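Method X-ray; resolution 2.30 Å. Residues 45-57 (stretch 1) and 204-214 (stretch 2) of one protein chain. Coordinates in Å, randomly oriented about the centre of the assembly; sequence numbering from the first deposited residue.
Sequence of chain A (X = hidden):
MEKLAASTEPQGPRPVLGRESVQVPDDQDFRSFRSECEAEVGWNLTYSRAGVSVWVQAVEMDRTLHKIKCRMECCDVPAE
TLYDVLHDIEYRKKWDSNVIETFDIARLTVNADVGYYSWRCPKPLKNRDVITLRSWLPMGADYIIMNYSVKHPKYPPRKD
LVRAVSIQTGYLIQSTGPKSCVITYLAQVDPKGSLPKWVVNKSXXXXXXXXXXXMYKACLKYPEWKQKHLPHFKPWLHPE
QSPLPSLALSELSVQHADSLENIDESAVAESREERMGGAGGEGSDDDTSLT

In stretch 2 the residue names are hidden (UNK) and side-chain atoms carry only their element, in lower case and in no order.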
# COMPACT_ATOMS: atom_id res chain seq x y z
N LEU A 45 -13.47 -14.08 8.60
CA LEU A 45 -12.39 -14.85 8.01
C LEU A 45 -12.88 -15.51 6.72
O LEU A 45 -13.99 -16.03 6.65
CB LEU A 45 -11.90 -15.90 9.00
CG LEU A 45 -10.55 -16.61 8.79
CD1 LEU A 45 -10.64 -17.71 7.74
CD2 LEU A 45 -9.45 -15.61 8.44
N THR A 46 -12.02 -15.49 5.71
CA THR A 46 -12.32 -15.97 4.37
C THR A 46 -11.31 -17.01 3.88
O THR A 46 -11.66 -17.84 3.04
CB THR A 46 -12.35 -14.77 3.40
OG1 THR A 46 -13.66 -14.18 3.41
CG2 THR A 46 -11.95 -15.15 1.98
N TYR A 47 -10.10 -17.00 4.42
CA TYR A 47 -9.03 -17.90 4.03
C TYR A 47 -8.06 -17.99 5.21
O TYR A 47 -7.94 -17.04 6.00
CB TYR A 47 -8.34 -17.40 2.75
CG TYR A 47 -7.10 -18.15 2.33
CD1 TYR A 47 -5.86 -17.87 2.90
CD2 TYR A 47 -7.15 -19.11 1.33
CE1 TYR A 47 -4.72 -18.55 2.51
CE2 TYR A 47 -6.01 -19.79 0.93
CZ TYR A 47 -4.80 -19.50 1.52
OH TYR A 47 -3.65 -20.17 1.14
N SER A 48 -7.39 -19.13 5.33
CA SER A 48 -6.42 -19.35 6.40
C SER A 48 -5.63 -20.63 6.17
O SER A 48 -6.09 -21.73 6.51
CB SER A 48 -7.12 -19.42 7.77
OG SER A 48 -6.18 -19.58 8.81
N ARG A 49 -4.44 -20.50 5.60
CA ARG A 49 -3.61 -21.65 5.27
C ARG A 49 -2.16 -21.22 5.28
O ARG A 49 -1.80 -20.24 4.62
CB ARG A 49 -3.99 -22.23 3.89
CG ARG A 49 -3.08 -23.35 3.39
CD ARG A 49 -3.56 -23.91 2.05
NE ARG A 49 -2.72 -25.01 1.57
CZ ARG A 49 -1.82 -24.91 0.60
NH1 ARG A 49 -1.11 -25.97 0.24
NH2 ARG A 49 -1.64 -23.75 -0.03
N ALA A 50 -1.33 -21.94 6.04
CA ALA A 50 0.11 -21.74 6.03
C ALA A 50 0.48 -20.32 6.45
O ALA A 50 1.24 -19.62 5.78
CB ALA A 50 0.71 -22.08 4.66
N GLY A 51 -0.09 -19.88 7.58
CA GLY A 51 0.23 -18.59 8.16
C GLY A 51 -0.36 -17.38 7.46
O GLY A 51 -0.16 -16.26 7.95
N VAL A 52 -1.07 -17.55 6.35
CA VAL A 52 -1.71 -16.44 5.65
C VAL A 52 -3.21 -16.54 5.87
O VAL A 52 -3.81 -17.59 5.62
CB VAL A 52 -1.39 -16.46 4.14
CG1 VAL A 52 -2.10 -15.31 3.44
CG2 VAL A 52 0.11 -16.38 3.91
N SER A 53 -3.82 -15.44 6.32
CA SER A 53 -5.27 -15.36 6.46
C SER A 53 -5.80 -14.09 5.80
O SER A 53 -5.12 -13.06 5.75
CB SER A 53 -5.70 -15.39 7.93
OG SER A 53 -4.72 -14.82 8.76
N VAL A 54 -7.03 -14.19 5.30
CA VAL A 54 -7.72 -13.10 4.62
C VAL A 54 -9.06 -12.86 5.32
O VAL A 54 -9.82 -13.80 5.56
CB VAL A 54 -7.94 -13.41 3.12
CG1 VAL A 54 -8.65 -12.25 2.42
CG2 VAL A 54 -6.61 -13.71 2.45
N TRP A 55 -9.33 -11.60 5.66
CA TRP A 55 -10.61 -11.17 6.21
C TRP A 55 -11.28 -10.18 5.27
O TRP A 55 -10.64 -9.55 4.42
CB TRP A 55 -10.46 -10.51 7.58
CG TRP A 55 -10.02 -11.40 8.70
CD1 TRP A 55 -10.81 -11.99 9.65
CD2 TRP A 55 -8.67 -11.75 9.02
NE1 TRP A 55 -10.03 -12.71 10.53
CE2 TRP A 55 -8.71 -12.58 10.17
CE3 TRP A 55 -7.43 -11.46 8.45
CZ2 TRP A 55 -7.57 -13.11 10.74
CZ3 TRP A 55 -6.30 -11.99 9.02
CH2 TRP A 55 -6.37 -12.80 10.16
N VAL A 56 -12.58 -10.09 5.38
CA VAL A 56 -13.34 -9.18 4.58
C VAL A 56 -14.25 -8.44 5.53
O VAL A 56 -14.70 -9.01 6.47
CB VAL A 56 -14.11 -9.94 3.51
CG1 VAL A 56 -14.98 -9.02 2.73
CG2 VAL A 56 -13.15 -10.60 2.56
N GLN A 57 -14.49 -7.17 5.32
CA GLN A 57 -15.34 -6.41 6.25
C GLN A 57 -16.77 -6.95 6.26
O GLN A 57 -17.38 -7.04 5.22
CB GLN A 57 -15.19 -4.92 6.06
CG GLN A 57 -14.38 -4.35 7.19
CD GLN A 57 -14.80 -2.97 7.60
OE1 GLN A 57 -15.33 -2.23 6.80
NE2 GLN A 57 -14.53 -2.62 8.84
N UNK A 204 -9.78 -9.61 -5.54
CA UNK A 204 -8.76 -9.18 -4.59
C UNK A 204 -8.67 -10.13 -3.40
O UNK A 204 -7.59 -10.31 -2.84
o UNK A 204 -10.10 -7.69 -3.21
c UNK A 204 -9.04 -7.75 -4.13
N UNK A 205 -9.78 -10.75 -3.02
CA UNK A 205 -9.76 -11.79 -1.99
C UNK A 205 -9.00 -13.02 -2.47
O UNK A 205 -8.19 -13.59 -1.72
c UNK A 205 -11.56 -12.11 -0.23
c UNK A 205 -13.05 -12.16 -0.11
c UNK A 205 -11.18 -12.19 -1.65
o UNK A 205 -13.62 -13.18 0.25
n UNK A 205 -13.70 -11.05 -0.45
N UNK A 206 -9.25 -13.43 -3.71
CA UNK A 206 -8.71 -14.68 -4.22
C UNK A 206 -7.20 -14.60 -4.45
O UNK A 206 -6.49 -15.59 -4.27
c UNK A 206 -9.43 -15.04 -5.52
c UNK A 206 -8.94 -16.31 -6.16
c UNK A 206 -8.03 -18.66 -7.34
c UNK A 206 -7.57 -17.44 -7.79
c UNK A 206 -8.02 -16.27 -7.20
c UNK A 206 -9.40 -17.54 -5.72
c UNK A 206 -8.96 -18.71 -6.30
N UNK A 207 -6.71 -13.44 -4.86
CA UNK A 207 -5.30 -13.29 -5.20
C UNK A 207 -4.46 -12.79 -4.03
O UNK A 207 -3.23 -12.85 -4.10
c UNK A 207 -5.78 -12.76 -7.70
c UNK A 207 -5.78 -11.60 -8.68
c UNK A 207 -5.16 -12.32 -6.38
c UNK A 207 -5.03 -13.96 -8.26
N UNK A 208 -5.10 -12.31 -2.97
CA UNK A 208 -4.37 -11.71 -1.85
C UNK A 208 -3.33 -12.64 -1.25
O UNK A 208 -2.17 -12.21 -1.11
c UNK A 208 -5.37 -11.22 -0.79
N UNK A 209 -3.64 -13.89 -0.88
CA UNK A 209 -2.58 -14.74 -0.32
C UNK A 209 -1.41 -14.95 -1.26
O UNK A 209 -0.27 -15.04 -0.80
c UNK A 209 -4.93 -14.59 -0.92
c UNK A 209 -4.54 -16.03 -0.86
c UNK A 209 -3.31 -16.06 -0.02
N UNK A 210 -1.66 -15.00 -2.57
CA UNK A 210 -0.56 -15.19 -3.51
C UNK A 210 0.33 -13.96 -3.58
O UNK A 210 1.56 -14.07 -3.67
c UNK A 210 -0.26 -15.51 -7.25
c UNK A 210 -1.10 -15.53 -4.89
c UNK A 210 -0.03 -16.02 -5.84
c UNK A 210 0.84 -15.98 -8.18
n UNK A 210 0.82 -15.26 -9.48
N UNK A 211 -0.27 -12.77 -3.54
CA UNK A 211 0.51 -11.54 -3.59
C UNK A 211 1.37 -11.38 -2.34
O UNK A 211 2.50 -10.90 -2.42
c UNK A 211 -0.43 -10.36 -3.77
N UNK A 212 0.84 -11.78 -1.18
CA UNK A 212 1.59 -11.66 0.06
C UNK A 212 2.79 -12.60 0.08
O UNK A 212 3.86 -12.24 0.58
c UNK A 212 0.69 -11.93 1.26
s UNK A 212 0.18 -9.36 2.13
c UNK A 212 -0.42 -10.91 1.44
c UNK A 212 0.63 -9.88 3.79
N UNK A 213 2.61 -13.82 -0.45
CA UNK A 213 3.73 -14.76 -0.44
C UNK A 213 4.79 -14.37 -1.45
O UNK A 213 5.98 -14.63 -1.22
c UNK A 213 3.85 -17.61 2.92
c UNK A 213 2.91 -16.95 0.62
n UNK A 213 4.99 -17.46 3.88
c UNK A 213 3.23 -16.19 -0.68
c UNK A 213 4.12 -16.93 1.58
N UNK A 214 4.39 -13.74 -2.56
CA UNK A 214 5.39 -13.18 -3.47
C UNK A 214 6.22 -12.11 -2.76
O UNK A 214 7.45 -12.09 -2.87
c UNK A 214 3.75 -13.17 -6.98
c UNK A 214 4.74 -13.57 -5.90
c UNK A 214 4.71 -12.62 -4.72
c UNK A 214 3.93 -14.04 -8.23
n UNK A 214 4.02 -15.49 -7.89

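Position 204 carries one carbon followed by one oxygen, a short hydroxyl side chain that touches nothing on stretch 1 and is hydrogen-bonded elsewhere in the structure. With no second carbon on CB, it is Ser-204.

Position 205 has three carbons in a row, the third bearing one oxygen and one nitrogen: a terminal amide, one methylene longer than asparagine. A carboxylate of the same shape would have two oxygens. The CA-to-CB bond points sideways, but the end of the chain comes nearer to the strands. The second carbon of 205 lies 3.9 Å from Val-54 CG1, and the amide carbon of 205 lies 3.1 Å from Val-56 CG2, which is tight for two carbons. The amide oxygen of 205 is 3.1 Å from Thr-46 CG2. This is Gln-205, and its OE1 accepts a weak hydrogen bond from Thr-46 OG1 at 3.3 Å.

At 206, one carbon leads to a six-membered ring of carbon with no oxygen attached. This is Phe-206; its CA-to-CB bond points away from stretch 1. Position 207 has four carbons, forked at the second, which identifies Leu-207, which is out of reach.

Position 208 has a single carbon. Its CA-to-CB bond points toward the strands, and CB of 208 sits 4.3 Å from Val-54 CG2, a loose apolar contact. A side chain of CB alone is Ala-208.

At 209 three carbons close a ring onto the backbone N, and the CA-to-CB bond points toward the sheet. CB of 209 is 3.7 Å from Val-52 CG1 and 3.8 Å from Tyr-47 CE1, while the ring carbon bonded to N of 209 is 3.9 Å from Val-54 CG2. The closed ring is a pattern unique to proline, so this is Pro-209. Pro-209 CG stands 4.2 Å from the centroid of the ring formed by Tyr-47 CG, CD1, CD2, CE1, CE2 and CZ, only 10° off its normal, so a C-H/pi contact forms over the face. A proline nitrogen has no hydrogen to donate, and the helix is kinked here, with the N atoms of 209 and 210 unbonded to the preceding turn.

Position 210 is four carbons in a row ending in nitrogen, hence Lys-210, whose CA-to-CB bond points away. Position 211 has one carbon and is Ala-211, out of reach. Two carbons, a sulfur and a final carbon, unbranched, make 212 Met-212; its CA-to-CB bond points toward stretch 1, but the nearest approach, Met-212 CB to Val-52 CG1, is 4.9 Å.

Position 213 repeats the four-carbon, one-nitrogen chain. The carbon next to the nitrogen of 213 passes 4.1 Å from Val-52 CG2 and 4.4 Å from Ala-50 O, so the aliphatic part reaches the hairpin. This is Lys-213. The same atom pattern at 214 gives Lys-214, out of reach of stretch 1.

The contact packs a helix across a hairpin whose strands join through a type I' turn from Arg-49 to Val-52. Alternation along strand 52-57 turns Val-52, Val-54 and Val-56 toward the helix and Ser-53 and Trp-55 away. Helix and strand run at 146°, burying 409 Å² in all. Gln-205 and Pro-209, one turn apart, supply the largest helical shares; the packing is mainly apolar, with one weak hydrogen bond.

Stretch 2, residues 204-214: SQFLAPKAMKK
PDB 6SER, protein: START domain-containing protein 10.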